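Long-range contacts in BauA (Acinetobacter baumannii, PDB 6HCP), which probably carries ferric preacinetobactin across the bacterial outer membrane, as a siderophore receptor of the TonB-dependent family: residues G655-T660 against T668-I673; R175-Y180 against M699-Y704; L440-Q445 against S462-G467. All coordinates share one frame; numbering follows the deposited sequence. Where two conformers were deposited one is given.

Contact 1. Residues G655-T660 against T668-I673. With C8E ((hydroxyethyloxy)tri(ethyloxy)octane), chain B; EDO (1,2-ethanediol), chain K.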
loop_
_atom_site.group_PDB
_atom_site.type_symbol
_atom_site.label_atom_id
_atom_site.label_comp_id
_atom_site.label_asym_id
_atom_site.label_seq_id
_atom_site.Cartn_x
_atom_site.Cartn_y
_atom_site.Cartn_z
ATOM N N GLY A 655 -1.906 13.141 -3.221
ATOM C CA GLY A 655 -1.644 13.367 -4.614
ATOM C C GLY A 655 -0.344 14.116 -4.841
ATOM O O GLY A 655 0.183 14.745 -3.935
ATOM N N ALA A 656 0.091 14.113 -6.099
ATOM C CA ALA A 656 1.185 14.963 -6.533
ATOM C C ALA A 656 0.879 15.461 -7.944
ATOM O O ALA A 656 0.262 14.757 -8.768
ATOM C CB ALA A 656 2.500 14.208 -6.464
ATOM N N ARG A 657 1.352 16.675 -8.220
ATOM C CA ARG A 657 1.200 17.308 -9.501
ATOM C C ARG A 657 2.539 17.953 -9.895
ATOM O O ARG A 657 3.189 18.542 -9.062
ATOM C CB ARG A 657 0.103 18.369 -9.393
ATOM C CG ARG A 657 -0.237 19.124 -10.672
ATOM C CD ARG A 657 -1.592 19.825 -10.537
ATOM N NE ARG A 657 -1.594 20.928 -9.582
ATOM C CZ ARG A 657 -2.300 20.985 -8.450
ATOM N NH1 ARG A 657 -2.327 22.118 -7.775
ATOM N NH2 ARG A 657 -2.882 19.915 -7.938
ATOM N N TYR A 658 2.869 17.861 -11.182
ATOM C CA TYR A 658 4.059 18.522 -11.711
ATOM C C TYR A 658 3.657 19.278 -12.971
ATOM O O TYR A 658 3.207 18.677 -13.944
ATOM C CB TYR A 658 5.188 17.529 -12.016
ATOM C CG TYR A 658 6.495 18.201 -12.380
ATOM C CD1 TYR A 658 7.110 19.068 -11.492
ATOM C CD2 TYR A 658 7.046 18.075 -13.645
ATOM C CE1 TYR A 658 8.253 19.775 -11.838
ATOM C CE2 TYR A 658 8.219 18.738 -13.993
ATOM C CZ TYR A 658 8.819 19.595 -13.090
ATOM O OH TYR A 658 9.969 20.257 -13.423
ATOM N N SER A 659 3.822 20.600 -12.925
ATOM C CA SER A 659 3.503 21.477 -14.050
ATOM C C SER A 659 4.792 22.096 -14.603
ATOM O O SER A 659 5.591 22.643 -13.847
ATOM C CB SER A 659 2.517 22.540 -13.647
ATOM O OG SER A 659 3.107 23.452 -12.735
ATOM N N THR A 660 4.988 21.948 -15.912
ATOM C CA THR A 660 6.207 22.388 -16.582
ATOM C C THR A 660 5.869 22.758 -18.028
ATOM O O THR A 660 4.694 22.827 -18.392
ATOM C CB THR A 660 7.289 21.305 -16.453
ATOM O OG1 THR A 660 8.534 21.851 -16.880
ATOM C CG2 THR A 660 6.981 20.056 -17.246
ATOM N N THR A 668 1.150 19.142 -17.734
ATOM C CA THR A 668 0.881 18.860 -16.331
ATOM C C THR A 668 0.649 17.353 -16.138
ATOM O O THR A 668 -0.112 16.717 -16.868
ATOM C CB THR A 668 -0.320 19.651 -15.803
ATOM O OG1 THR A 668 -0.031 21.041 -15.875
ATOM C CG2 THR A 668 -0.661 19.316 -14.368
ATOM N N PHE A 669 1.386 16.799 -15.175
ATOM C CA PHE A 669 1.260 15.420 -14.718
ATOM C C PHE A 669 0.534 15.413 -13.366
ATOM O O PHE A 669 0.839 16.233 -12.510
ATOM C CB PHE A 669 2.635 14.784 -14.519
ATOM C CG PHE A 669 3.514 14.774 -15.748
ATOM C CD1 PHE A 669 4.285 15.882 -16.074
ATOM C CD2 PHE A 669 3.526 13.691 -16.601
ATOM C CE1 PHE A 669 5.051 15.896 -17.232
ATOM C CE2 PHE A 669 4.314 13.694 -17.742
ATOM C CZ PHE A 669 5.060 14.804 -18.066
ATOM N N ARG A 670 -0.411 14.484 -13.197
ATOM C CA ARG A 670 -1.180 14.377 -11.964
ATOM C C ARG A 670 -1.265 12.909 -11.557
ATOM O O ARG A 670 -1.498 12.014 -12.385
ATOM C CB ARG A 670 -2.594 14.947 -12.127
ATOM C CG ARG A 670 -2.652 16.450 -12.329
ATOM C CD ARG A 670 -4.059 16.959 -12.631
ATOM N NE ARG A 670 -4.117 18.410 -12.636
ATOM C CZ ARG A 670 -4.256 19.150 -13.728
ATOM N NH1 ARG A 670 -4.131 18.610 -14.929
ATOM N NH2 ARG A 670 -4.526 20.433 -13.602
ATOM N N ALA A 671 -1.114 12.688 -10.253
ATOM C CA ALA A 671 -1.242 11.393 -9.648
ATOM C C ALA A 671 -2.049 11.572 -8.363
ATOM O O ALA A 671 -1.722 12.440 -7.573
ATOM C CB ALA A 671 0.116 10.789 -9.353
ATOM N N ASN A 672 -3.044 10.693 -8.160
ATOM C CA ASN A 672 -3.911 10.752 -6.977
ATOM C C ASN A 672 -4.218 9.328 -6.506
ATOM O O ASN A 672 -4.416 8.432 -7.321
ATOM C CB ASN A 672 -5.242 11.458 -7.249
ATOM C CG ASN A 672 -5.078 12.926 -7.527
ATOM O OD1 ASN A 672 -4.725 13.301 -8.655
ATOM N ND2 ASN A 672 -5.039 13.692 -6.451
ATOM N N ILE A 673 -4.202 9.149 -5.181
ATOM C CA ILE A 673 -4.716 7.967 -4.543
ATOM C C ILE A 673 -5.832 8.416 -3.602
ATOM O O ILE A 673 -5.594 9.194 -2.700
ATOM C CB ILE A 673 -3.632 7.187 -3.759
ATOM C CG1 ILE A 673 -2.388 6.914 -4.611
ATOM C CG2 ILE A 673 -4.227 5.897 -3.205
ATOM C CD1 ILE A 673 -1.265 6.236 -3.851
HETATM C C1 C8E B . 6.930 13.284 -13.209
HETATM C C2 C8E B . 7.257 13.358 -14.681
HETATM C C3 C8E B . 8.172 14.548 -14.972
HETATM C C4 C8E B . 8.559 14.694 -16.460
HETATM C C5 C8E B . 9.251 16.039 -16.699
HETATM C C6 C8E B . 9.509 16.377 -18.166
HETATM C C7 C8E B . 10.677 17.353 -18.286
HETATM C C8 C8E B . 10.616 18.207 -19.551
HETATM O O9 C8E B . 11.814 18.978 -19.701
HETATM C C10 C8E B . 11.671 20.064 -20.628
HETATM C C1 EDO K . -3.065 16.116 -8.598
HETATM O O1 EDO K . -3.644 17.407 -9.011
HETATM C C2 EDO K . -2.591 16.264 -7.138
HETATM O O2 EDO K . -3.717 16.475 -6.258
#

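Contact 2. Residues R175-Y180 against M699-Y704. With EDO (1,2-ethanediol), chain R.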
loop_
_atom_site.group_PDB
_atom_site.type_symbol
_atom_site.label_atom_id
_atom_site.label_comp_id
_atom_site.label_asym_id
_atom_site.label_seq_id
_atom_site.Cartn_x
_atom_site.Cartn_y
_atom_site.Cartn_z
ATOM N N ARG A 175 -6.173 21.525 -25.779
ATOM C CA ARG A 175 -5.550 20.744 -24.724
ATOM C C ARG A 175 -6.015 19.297 -24.858
ATOM O O ARG A 175 -7.189 19.042 -25.081
ATOM C CB ARG A 175 -5.846 21.338 -23.344
ATOM C CG ARG A 175 -5.402 20.449 -22.186
ATOM C CD ARG A 175 -5.759 21.062 -20.852
ATOM N NE ARG A 175 -4.947 22.232 -20.625
ATOM C CZ ARG A 175 -5.211 23.187 -19.756
ATOM N NH1 ARG A 175 -6.266 23.093 -18.960
ATOM N NH2 ARG A 175 -4.431 24.253 -19.722
ATOM N N LEU A 176 -5.047 18.373 -24.863
ATOM C CA LEU A 176 -5.325 16.970 -24.776
ATOM C C LEU A 176 -4.870 16.454 -23.404
ATOM O O LEU A 176 -3.749 16.717 -22.978
ATOM C CB LEU A 176 -4.604 16.232 -25.906
ATOM C CG LEU A 176 -4.642 14.712 -25.803
ATOM C CD1 LEU A 176 -6.048 14.191 -26.044
ATOM C CD2 LEU A 176 -3.662 14.077 -26.776
ATOM N N THR A 177 -5.730 15.644 -22.781
ATOM C CA THR A 177 -5.445 14.985 -21.507
ATOM C C THR A 177 -5.710 13.483 -21.663
ATOM O O THR A 177 -6.733 13.072 -22.193
ATOM C CB THR A 177 -6.297 15.574 -20.371
ATOM O OG1 THR A 177 -6.149 16.989 -20.329
ATOM C CG2 THR A 177 -5.926 15.013 -19.014
ATOM N N THR A 178 -4.749 12.652 -21.242
ATOM C CA THR A 178 -4.987 11.221 -21.162
ATOM C C THR A 178 -5.136 10.841 -19.685
ATOM O O THR A 178 -4.559 11.485 -18.812
ATOM C CB THR A 178 -3.887 10.385 -21.832
ATOM O OG1 THR A 178 -2.659 10.729 -21.194
ATOM C CG2 THR A 178 -3.832 10.593 -23.331
ATOM N N THR A 179 -5.963 9.825 -19.437
ATOM C CA THR A 179 -6.324 9.436 -18.080
ATOM C C THR A 179 -6.166 7.924 -17.918
ATOM O O THR A 179 -6.508 7.124 -18.798
ATOM C CB THR A 179 -7.739 9.910 -17.679
ATOM O OG1 THR A 179 -8.760 9.263 -18.434
ATOM C CG2 THR A 179 -7.919 11.399 -17.839
ATOM N N TYR A 180 -5.842 7.568 -16.674
ATOM C CA TYR A 180 -5.899 6.226 -16.158
ATOM C C TYR A 180 -6.593 6.266 -14.784
ATOM O O TYR A 180 -6.368 7.173 -13.981
ATOM C CB TYR A 180 -4.480 5.650 -16.042
ATOM C CG TYR A 180 -4.337 4.482 -15.112
ATOM C CD1 TYR A 180 -4.538 3.182 -15.533
ATOM C CD2 TYR A 180 -4.027 4.685 -13.781
ATOM C CE1 TYR A 180 -4.419 2.114 -14.656
ATOM C CE2 TYR A 180 -3.902 3.632 -12.896
ATOM C CZ TYR A 180 -4.073 2.338 -13.340
ATOM O OH TYR A 180 -3.965 1.334 -12.413
ATOM N N MET A 699 -5.370 7.203 -9.643
ATOM C CA MET A 699 -5.690 7.989 -10.842
ATOM C C MET A 699 -4.431 8.695 -11.357
ATOM O O MET A 699 -3.703 9.326 -10.579
ATOM C CB MET A 699 -6.762 9.044 -10.550
ATOM C CG MET A 699 -8.110 8.448 -10.100
ATOM S SD MET A 699 -9.356 9.747 -9.989
ATOM C CE MET A 699 -10.693 8.910 -9.126
ATOM N N LEU A 700 -4.191 8.575 -12.669
ATOM C CA LEU A 700 -3.112 9.312 -13.342
ATOM C C LEU A 700 -3.685 10.123 -14.502
ATOM O O LEU A 700 -4.541 9.630 -15.217
ATOM C CB LEU A 700 -2.076 8.322 -13.874
ATOM C CG LEU A 700 -1.430 7.409 -12.827
ATOM C CD1 LEU A 700 -0.630 6.299 -13.500
ATOM C CD2 LEU A 700 -0.561 8.203 -11.870
ATOM N N SER A 701 -3.127 11.317 -14.723
ATOM C CA SER A 701 -3.424 12.037 -15.932
ATOM C C SER A 701 -2.203 12.827 -16.400
ATOM O O SER A 701 -1.387 13.272 -15.595
ATOM C CB SER A 701 -4.644 12.929 -15.793
ATOM O OG SER A 701 -4.415 14.028 -14.941
ATOM N N VAL A 702 -2.179 13.077 -17.715
ATOM C CA VAL A 702 -1.179 13.911 -18.364
ATOM C C VAL A 702 -1.894 14.824 -19.360
ATOM O O VAL A 702 -2.665 14.336 -20.176
ATOM C CB VAL A 702 -0.127 13.048 -19.083
ATOM C CG1 VAL A 702 0.882 13.907 -19.830
ATOM C CG2 VAL A 702 0.572 12.106 -18.117
ATOM N N SER A 703 -1.639 16.135 -19.270
ATOM C CA SER A 703 -2.196 17.081 -20.204
ATOM C C SER A 703 -1.071 17.789 -20.978
ATOM O O SER A 703 -0.003 18.067 -20.441
ATOM C CB SER A 703 -3.077 18.074 -19.506
ATOM O OG SER A 703 -2.296 19.029 -18.812
ATOM N N TYR A 704 -1.377 18.097 -22.242
ATOM C CA TYR A 704 -0.498 18.824 -23.145
ATOM C C TYR A 704 -1.315 19.901 -23.870
ATOM O O TYR A 704 -2.362 19.594 -24.460
ATOM C CB TYR A 704 0.113 17.853 -24.156
ATOM C CG TYR A 704 0.968 18.508 -25.217
ATOM C CD1 TYR A 704 2.322 18.714 -25.010
ATOM C CD2 TYR A 704 0.455 18.794 -26.472
ATOM C CE1 TYR A 704 3.140 19.219 -26.008
ATOM C CE2 TYR A 704 1.254 19.325 -27.472
ATOM C CZ TYR A 704 2.597 19.557 -27.233
ATOM O OH TYR A 704 3.376 20.129 -28.195
HETATM C C1 EDO R . -2.021 8.907 -18.320
HETATM O O1 EDO R . -2.638 7.996 -19.245
HETATM C C2 EDO R . -1.016 8.187 -17.433
HETATM O O2 EDO R . -0.355 7.161 -18.168
#

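Contact 3. Residues L440-Q445 against S462-G467. With C8E ((hydroxyethyloxy)tri(ethyloxy)octane), chain C.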
loop_
_atom_site.group_PDB
_atom_site.type_symbol
_atom_site.label_atom_id
_atom_site.label_comp_id
_atom_site.label_asym_id
_atom_site.label_seq_id
_atom_site.Cartn_x
_atom_site.Cartn_y
_atom_site.Cartn_z
ATOM N N LEU A 440 -35.896 41.102 -0.680
ATOM C CA LEU A 440 -37.271 40.667 -0.412
ATOM C C LEU A 440 -37.818 40.121 -1.725
ATOM O O LEU A 440 -37.660 40.760 -2.774
ATOM C CB LEU A 440 -38.161 41.858 -0.027
ATOM C CG LEU A 440 -37.817 42.630 1.231
ATOM C CD1 LEU A 440 -38.755 43.823 1.355
ATOM C CD2 LEU A 440 -37.920 41.740 2.459
ATOM N N GLY A 441 -38.637 39.068 -1.643
ATOM C CA GLY A 441 -39.294 38.608 -2.831
ATOM C C GLY A 441 -40.367 37.570 -2.553
ATOM O O GLY A 441 -40.504 37.066 -1.436
ATOM N N LEU A 442 -41.116 37.248 -3.607
ATOM C CA LEU A 442 -41.984 36.104 -3.538
ATOM C C LEU A 442 -42.039 35.412 -4.892
ATOM O O LEU A 442 -41.695 35.995 -5.914
ATOM C CB LEU A 442 -43.361 36.553 -3.043
ATOM C CG LEU A 442 -44.238 37.291 -4.037
ATOM C CD1 LEU A 442 -44.859 36.334 -5.039
ATOM C CD2 LEU A 442 -45.332 38.040 -3.281
ATOM N N ARG A 443 -42.449 34.132 -4.856
ATOM C CA ARG A 443 -42.651 33.345 -6.037
ATOM C C ARG A 443 -43.935 32.520 -5.882
ATOM O O ARG A 443 -44.213 31.975 -4.836
ATOM C CB ARG A 443 -41.440 32.449 -6.303
ATOM C CG ARG A 443 -41.595 31.530 -7.500
ATOM C CD ARG A 443 -40.326 30.738 -7.842
ATOM N NE ARG A 443 -39.166 31.580 -8.079
ATOM C CZ ARG A 443 -38.995 32.372 -9.130
ATOM N NH1 ARG A 443 -39.745 32.202 -10.215
ATOM N NH2 ARG A 443 -38.061 33.321 -9.080
ATOM N N HIS A 444 -44.698 32.453 -6.968
ATOM C CA HIS A 444 -45.899 31.659 -7.018
ATOM C C HIS A 444 -45.609 30.481 -7.940
ATOM O O HIS A 444 -45.190 30.662 -9.073
ATOM C CB HIS A 444 -47.108 32.482 -7.517
ATOM C CG HIS A 444 -48.395 31.722 -7.476
ATOM N ND1 HIS A 444 -49.059 31.485 -6.289
ATOM C CD2 HIS A 444 -49.142 31.161 -8.457
ATOM C CE1 HIS A 444 -50.116 30.731 -6.531
ATOM N NE2 HIS A 444 -50.220 30.561 -7.847
ATOM N N GLN A 445 -45.800 29.278 -7.402
ATOM C CA GLN A 445 -45.357 28.030 -8.027
ATOM C C GLN A 445 -46.579 27.131 -8.264
ATOM O O GLN A 445 -47.365 26.928 -7.349
ATOM C CB GLN A 445 -44.373 27.321 -7.095
ATOM C CG GLN A 445 -43.882 25.977 -7.626
ATOM C CD GLN A 445 -42.799 26.162 -8.657
ATOM O OE1 GLN A 445 -41.799 26.850 -8.429
ATOM N NE2 GLN A 445 -42.991 25.550 -9.804
ATOM N N SER A 462 -50.890 24.699 -6.286
ATOM C CA SER A 462 -50.048 25.898 -6.280
ATOM C C SER A 462 -49.661 26.213 -4.845
ATOM O O SER A 462 -50.386 25.868 -3.880
ATOM C CB SER A 462 -50.752 27.093 -6.912
ATOM O OG SER A 462 -51.039 26.836 -8.271
ATOM N N ALA A 463 -48.598 27.012 -4.719
ATOM C CA ALA A 463 -48.227 27.624 -3.479
ATOM C C ALA A 463 -47.487 28.932 -3.761
ATOM O O ALA A 463 -46.882 29.096 -4.822
ATOM C CB ALA A 463 -47.370 26.684 -2.674
ATOM N N THR A 464 -47.436 29.776 -2.733
ATOM C CA THR A 464 -46.724 31.046 -2.791
ATOM C C THR A 464 -45.663 31.054 -1.697
ATOM O O THR A 464 -45.967 30.727 -0.553
ATOM C CB THR A 464 -47.678 32.238 -2.605
ATOM O OG1 THR A 464 -48.737 32.110 -3.550
ATOM C CG2 THR A 464 -46.987 33.563 -2.816
ATOM N N THR A 465 -44.410 31.349 -2.103
ATOM C CA THR A 465 -43.261 31.224 -1.253
ATOM C C THR A 465 -42.551 32.574 -1.158
ATOM O O THR A 465 -42.101 33.122 -2.152
ATOM C CB THR A 465 -42.346 30.089 -1.743
ATOM O OG1 THR A 465 -41.345 29.916 -0.749
ATOM C CG2 THR A 465 -41.725 30.323 -3.101
ATOM N N PRO A 466 -42.323 33.090 0.056
ATOM C CA PRO A 466 -41.550 34.320 0.222
ATOM C C PRO A 466 -40.075 34.022 0.524
ATOM O O PRO A 466 -39.741 32.909 0.929
ATOM C CB PRO A 466 -42.221 34.957 1.440
ATOM C CG PRO A 466 -42.600 33.756 2.295
ATOM C CD PRO A 466 -42.932 32.645 1.315
ATOM N N GLY A 467 -39.240 35.058 0.426
ATOM C CA GLY A 467 -37.881 35.009 0.932
ATOM C C GLY A 467 -37.434 36.396 1.354
ATOM O O GLY A 467 -37.914 37.409 0.794
HETATM C C1 C8E C . -43.071 33.640 7.915
HETATM C C2 C8E C . -41.897 34.423 7.369
HETATM C C3 C8E C . -42.324 35.167 6.113
HETATM C C4 C8E C . -41.187 35.985 5.503
HETATM C C5 C8E C . -41.722 37.316 4.994
HETATM C C6 C8E C . -41.098 37.779 3.701
HETATM C C7 C8E C . -42.169 38.327 2.796
HETATM C C8 C8E C . -41.531 39.151 1.725
HETATM O O9 C8E C . -42.511 39.385 0.734
HETATM C C10 C8E C . -42.548 40.713 0.251
HETATM C C11 C8E C . -43.105 40.755 -1.161
HETATM O O12 C8E C . -42.216 41.514 -1.996
HETATM C C13 C8E C . -42.803 42.599 -2.707
HETATM C C14 C8E C . -42.093 42.740 -4.050
HETATM O O15 C8E C . -40.676 42.780 -3.877
HETATM O O HOH W 1 -52.289 29.257 -8.939
#

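Contact 1. Residues G655-T660 against T668-I673
Ala-656 pairs with Ala-671 and Tyr-658 with Phe-669 in an antiparallel ladder, the segment axes 177° apart and each pair closed by two backbone hydrogen bonds, all four at 2.9 Å N-to-O. On one face the Phe-669 rim, at CD1, comes within 4.3 Å of Tyr-658 CD2. A detergent's octyl tail lies over the Phe-669 ring and also brushes Tyr-658, with its C4 3.8 Å from Phe-669 CE1. Tyr-658 meets Trp-615 of a second subunit. Side chains pointing alternately to the two faces fit a hairpin in a beta-barrel wall, here strands 645-662 and 665-674; the other face turns to the plug. There Arg-657 and Arg-670 run side by side, with Arg-657 CD 3.6 Å from Arg-670 NE and the guanidinium planes 40° apart. Thr-668 CG2 sits 3.5 Å above the centre of the Arg-670 guanidinium. Arg-657 NH1 forms a salt bridge with Glu-614 and Arg-670 NH2 one with Asp-74 of helix 69-75, which also makes a long, weak ion pair with Arg-657 NE. An ethanediol, probably a crystallisation additive, bridges Arg-657 and Asn-672, its O1 2.8 Å from Arg-657 NH2 and its O2 3.1 Å from Asn-672 ND2; Asn-672 OD1 bonds Gln-76 NE2.

Contact 2. Residues R175-Y180 against M699-Y704
Tyr-180 and Leu-700 lie side by side and point the same way, with Tyr-180 CD2 3.8 Å from Leu-700 CD1. The tyrosine's CG is anti to its backbone N (chi1 160°), while the leucine's CG stands beside its own N (chi1 -58°). Their backbones are tied by two hydrogen bonds, Tyr-180 N to Leu-700 O at 2.8 Å and Leu-700 N to Tyr-180 O at 2.9 Å. On the other face the paired positions Thr-177, Ser-703, Thr-179 and Ser-701 carry small hydroxylated side chains. Thr-177 OG1 rests 3.4 Å from Ser-703 CB, while Thr-177 CG2 leans along the opposite strand to within 4.0 Å of Ser-701 CB. Ser-701 CB in turn lies 3.3 Å from Thr-178 O. Two more hydrogen-bonded pairs, Leu-176 with Tyr-704 and Thr-178 with Val-702, complete six backbone bonds over an antiparallel pairing at 166°.

Further out, Arg-175 is bent at chi3 and uses NE for a salt bridge with Asp-705. Tyr-704 meets the C-terminal Phe-706 edge-to-face, and Leu-176 also touches Phe-706. Strand 665-674 flanks the far edge of segment 699-704. Gln-76 and Lys-78 of the plug touch Ser-701 and Met-699, and Leu-652 of a second subunit packs on Tyr-180. Segment 699-704 falls in the predicted TonB C-terminal box. Joining strand 173-181 to strand 697-705, first and last of the wall, is the seam that closes the beta-barrel of TonB-dependent receptors.

Contact 3. Residues L440-Q445 against S462-G467
Gly-441 faces Gly-467, Arg-443 faces Thr-465 and Gln-445 faces Ala-463 as antiparallel hydrogen-bonded pairs, the segment axes lying 163° apart. Six backbone bonds join them, among them Gln-445 N to Ala-463 O at 2.8 Å.

Among the side chains, His-444 does the polar work. Chi1 (-175°) sets its CG anti to the backbone N; the side chain crosses that of Thr-464 obliquely, and ND1 meets Thr-464 OG1 in the ring plane at 2.8 Å; either atom could be the donor. At the far edge NE2 holds a water at 2.7 Å, also in plane, and Ser-462 OG, itself hydrogen-bonded to Thr-446 OG1, shares that water. The imidazole is thus gripped at both nitrogens, which should restrict its rotation. Ser-462 CB packs 3.6 Å from His-444 NE2. Leu-442 reaches across with CD1 4.1 Å from Thr-464 CG2, and detergent carbon C7 lies 3.6 Å from Pro-466 CB, on this same face.

Arg-443, Gln-445 and Thr-465 point to the other face. Thr-465 CG2 packs on Arg-443 CB, while the polar end of Arg-443 leads away to Leu-147 O, Ser-422 and Asn-368, with a cation-pi contact to Phe-51. Thr-465 OG1 bonds Glu-486. Detergent outside and plug residues inside mark this as a hairpin, strands 436-451 and 461-473, in the wall of a TonB-dependent receptor barrel.

In the fold
All three contacts are partly buried pieces of one barrel wall, with one face toward detergent and the other toward the interior. Contacts 1 and 2 are neighbours, their centres about 10 Å apart: strands 665-674 and 697-705 run side by side, Asn-672 O probably accepting from Met-699 N and Ala-671 packing on Leu-700. Contact 3 lies across the chain's centre, about 48 Å from contact 1 between centres. Contacts 1 and 3 are local hairpins, whereas contact 2 joins segments with 518 residues between them. Inward chemistry differs too: paired arginines in contact 1, mostly small hydroxylated side chains in contact 2, one multiply bonded arginine in contact 3, whose outer face alone carries a histidine-threonine bond.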